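Local coordinates for protein oligogalacturonate-specific porin KdgM (Dickeya dadantii, PDB 4FQE) that forms a monomeric outer-membrane channel specific for oligogalacturonides and is required for full virulence of the bacterium, at residues S81-S86 against N90-L95. Numbering follows the deposited sequence.
With C8E ((hydroxyethyloxy)tri(ethyloxy)octane), chain H.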
loop_
_atom_site.group_PDB
_atom_site.type_symbol
_atom_site.label_atom_id
_atom_site.label_comp_id
_atom_site.label_asym_id
_atom_site.label_seq_id
_atom_site.Cartn_x
_atom_site.Cartn_y
_atom_site.Cartn_z
ATOM N N SER A 81 -6.874 -0.082 11.018
ATOM C CA SER A 81 -6.325 1.250 10.707
ATOM C C SER A 81 -7.322 2.364 10.993
ATOM O O SER A 81 -8.532 2.190 10.880
ATOM C CB SER A 81 -5.830 1.353 9.283
ATOM O OG SER A 81 -6.809 1.038 8.319
ATOM N N LEU A 82 -6.792 3.489 11.423
ATOM C CA LEU A 82 -7.592 4.683 11.696
ATOM C C LEU A 82 -6.852 5.783 10.991
ATOM O O LEU A 82 -5.651 5.875 11.146
ATOM C CB LEU A 82 -7.606 5.002 13.166
ATOM C CG LEU A 82 -8.341 4.041 14.083
ATOM C CD1 LEU A 82 -8.195 4.612 15.509
ATOM C CD2 LEU A 82 -9.796 3.922 13.648
ATOM N N GLU A 83 -7.562 6.597 10.224
ATOM C CA GLU A 83 -6.964 7.822 9.709
ATOM C C GLU A 83 -7.692 9.053 10.229
ATOM O O GLU A 83 -8.899 9.030 10.372
ATOM C CB GLU A 83 -6.939 7.820 8.188
ATOM C CG GLU A 83 -6.638 9.216 7.616
ATOM C CD GLU A 83 -6.025 9.210 6.234
ATOM O OE1 GLU A 83 -5.942 8.150 5.608
ATOM O OE2 GLU A 83 -5.587 10.287 5.793
ATOM N N SER A 84 -6.928 10.122 10.488
ATOM C CA SER A 84 -7.432 11.410 11.001
ATOM C C SER A 84 -6.918 12.537 10.101
ATOM O O SER A 84 -5.702 12.694 9.959
ATOM C CB SER A 84 -6.891 11.660 12.396
ATOM O OG SER A 84 -7.500 10.854 13.374
ATOM N N GLY A 85 -7.823 13.326 9.515
ATOM C CA GLY A 85 -7.409 14.372 8.589
ATOM C C GLY A 85 -8.301 15.583 8.525
ATOM O O GLY A 85 -9.247 15.724 9.302
ATOM N N SER A 86 -7.947 16.466 7.589
ATOM C CA SER A 86 -8.789 17.573 7.156
ATOM C C SER A 86 -10.047 17.024 6.464
ATOM O O SER A 86 -11.152 17.472 6.747
ATOM C CB SER A 86 -8.019 18.478 6.171
ATOM O OG SER A 86 -6.760 18.875 6.690
ATOM N N ASN A 90 -11.512 7.967 8.687
ATOM C CA ASN A 90 -12.099 6.669 8.477
ATOM C C ASN A 90 -11.434 5.642 9.332
ATOM O O ASN A 90 -10.257 5.730 9.642
ATOM C CB ASN A 90 -12.016 6.195 6.978
ATOM C CG ASN A 90 -10.775 6.684 6.260
ATOM O OD1 ASN A 90 -10.713 6.727 5.003
ATOM N ND2 ASN A 90 -9.767 7.068 7.034
ATOM N N TYR A 91 -12.243 4.682 9.697
ATOM C CA TYR A 91 -11.824 3.431 10.291
ATOM C C TYR A 91 -11.866 2.411 9.141
ATOM O O TYR A 91 -12.879 2.246 8.501
ATOM C CB TYR A 91 -12.795 3.050 11.403
ATOM C CG TYR A 91 -12.719 1.624 11.844
ATOM C CD1 TYR A 91 -11.500 1.029 12.132
ATOM C CD2 TYR A 91 -13.858 0.861 11.977
ATOM C CE1 TYR A 91 -11.424 -0.300 12.527
ATOM C CE2 TYR A 91 -13.791 -0.462 12.408
ATOM C CZ TYR A 91 -12.562 -1.031 12.674
ATOM O OH TYR A 91 -12.480 -2.353 13.080
ATOM N N ARG A 92 -10.739 1.768 8.880
ATOM C CA ARG A 92 -10.633 0.826 7.771
ATOM C C ARG A 92 -9.909 -0.410 8.257
ATOM O O ARG A 92 -8.690 -0.498 8.124
ATOM C CB ARG A 92 -9.894 1.491 6.606
ATOM C CG ARG A 92 -10.518 2.800 6.147
ATOM C CD ARG A 92 -9.936 3.287 4.834
ATOM N NE ARG A 92 -8.555 3.740 4.963
ATOM C CZ ARG A 92 -7.771 4.101 3.945
ATOM N NH1 ARG A 92 -8.208 4.029 2.696
ATOM N NH2 ARG A 92 -6.526 4.523 4.163
ATOM N N PRO A 93 -10.643 -1.363 8.849
ATOM C CA PRO A 93 -10.033 -2.643 9.163
ATOM C C PRO A 93 -9.861 -3.411 7.855
ATOM O O PRO A 93 -10.471 -3.041 6.868
ATOM C CB PRO A 93 -11.091 -3.338 10.022
ATOM C CG PRO A 93 -12.365 -2.832 9.483
ATOM C CD PRO A 93 -12.101 -1.402 9.033
ATOM N N TYR A 94 -9.027 -4.437 7.829
ATOM C CA TYR A 94 -8.882 -5.212 6.596
ATOM C C TYR A 94 -8.455 -6.636 6.814
ATOM O O TYR A 94 -7.977 -6.973 7.880
ATOM C CB TYR A 94 -7.891 -4.529 5.655
ATOM C CG TYR A 94 -6.450 -4.482 6.131
ATOM C CD1 TYR A 94 -5.931 -3.341 6.768
ATOM C CD2 TYR A 94 -5.597 -5.564 5.939
ATOM C CE1 TYR A 94 -4.598 -3.286 7.168
ATOM C CE2 TYR A 94 -4.278 -5.518 6.362
ATOM C CZ TYR A 94 -3.779 -4.373 6.968
ATOM O OH TYR A 94 -2.477 -4.344 7.399
ATOM N N LEU A 95 -8.644 -7.451 5.787
ATOM C CA LEU A 95 -8.106 -8.811 5.724
ATOM C C LEU A 95 -7.398 -8.985 4.367
ATOM O O LEU A 95 -8.006 -8.801 3.324
ATOM C CB LEU A 95 -9.225 -9.838 5.855
ATOM C CG LEU A 95 -8.819 -11.315 6.031
ATOM C CD1 LEU A 95 -7.955 -11.506 7.274
ATOM C CD2 LEU A 95 -10.053 -12.234 6.123
HETATM C C1 C8E H . -12.322 -6.466 7.011
HETATM C C2 C8E H . -13.063 -7.005 8.207
HETATM C C3 C8E H . -12.455 -8.342 8.599
HETATM C C4 C8E H . -10.995 -8.196 9.009
HETATM C C5 C8E H . -10.785 -8.424 10.492
HETATM C C6 C8E H . -11.083 -7.143 11.255
HETATM C C7 C8E H . -9.816 -6.436 11.709
HETATM C C8 C8E H . -10.132 -5.341 12.726
HETATM O O9 C8E H . -10.044 -5.864 14.055
HETATM C C10 C8E H . -10.376 -4.911 15.071
HETATM C C11 C8E H . -9.473 -5.128 16.286
HETATM O O12 C8E H . -8.402 -4.185 16.327
HETATM C C13 C8E H . -7.258 -4.608 17.077
HETATM C C14 C8E H . -6.282 -5.376 16.182
HETATM O O15 C8E H . -4.936 -4.889 16.282
HETATM C C16 C8E H . -3.914 -5.903 16.295
HETATM C C17 C8E H . -3.573 -6.428 14.906
HETATM O O18 C8E H . -4.349 -7.598 14.616
HETATM C C19 C8E H . -5.360 -7.394 13.632
HETATM C C20 C8E H . -6.697 -7.939 14.114
HETATM O O21 C8E H . -7.741 -6.983 13.903
HETATM O O HOH W 1 -7.688 4.083 7.825
#
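The carbonyl oxygen of Ser-81 is approached by three groups of the facing strand, the backbone N of Arg-92 and the CA-H and ring of Tyr-91. Arg-92 N donates a hydrogen bond to Ser-81 O (3.0 Å); the CA-H of Tyr-91 makes a longer contact, and the Tyr-91 ring brings CD1 to 3.4 Å from Ser-81 O, which lies at the ring edge. The Ser-81 hydroxyl, with chi1 at 56° placing it between its own N and carbonyl carbon, receives a hydrogen bond from a water that in turn accepts one from Arg-92 NE; the water oxygen lies 3.0 Å from Arg-92 NE, in the guanidinium plane at its edge. Toward the turn, Glu-83 N donates to Asn-90 O (2.9 Å). Strands 74-85 and 90-100 thus form an antiparallel hairpin of the 12-stranded porin barrel, the second strand being interrupted around Arg-92 and Pro-93. Leu-82 and Tyr-91, a non-hydrogen-bonded pair, project to the detergent-contacting outer surface, where Leu-82 CD2 rests 3.7 Å from Tyr-91 CD1. Pro-93 CD sits over the centre of one face of that ring, and Pro-93 CB meets the bound detergent, with C8E C8 at 3.5 Å. On the opposite face of the sheet, Asn-90 ND2 lies against the aliphatic base of Glu-83. The Glu-83 side chain, extended beyond CG, runs beside that of Arg-92, but OE1 is 3.9 Å from Arg-92 NH2 and well out of the guanidinium plane, a long, purely electrostatic pairing; Lys-38 is the stronger partner of Glu-83, and Glu-61 that of Arg-92.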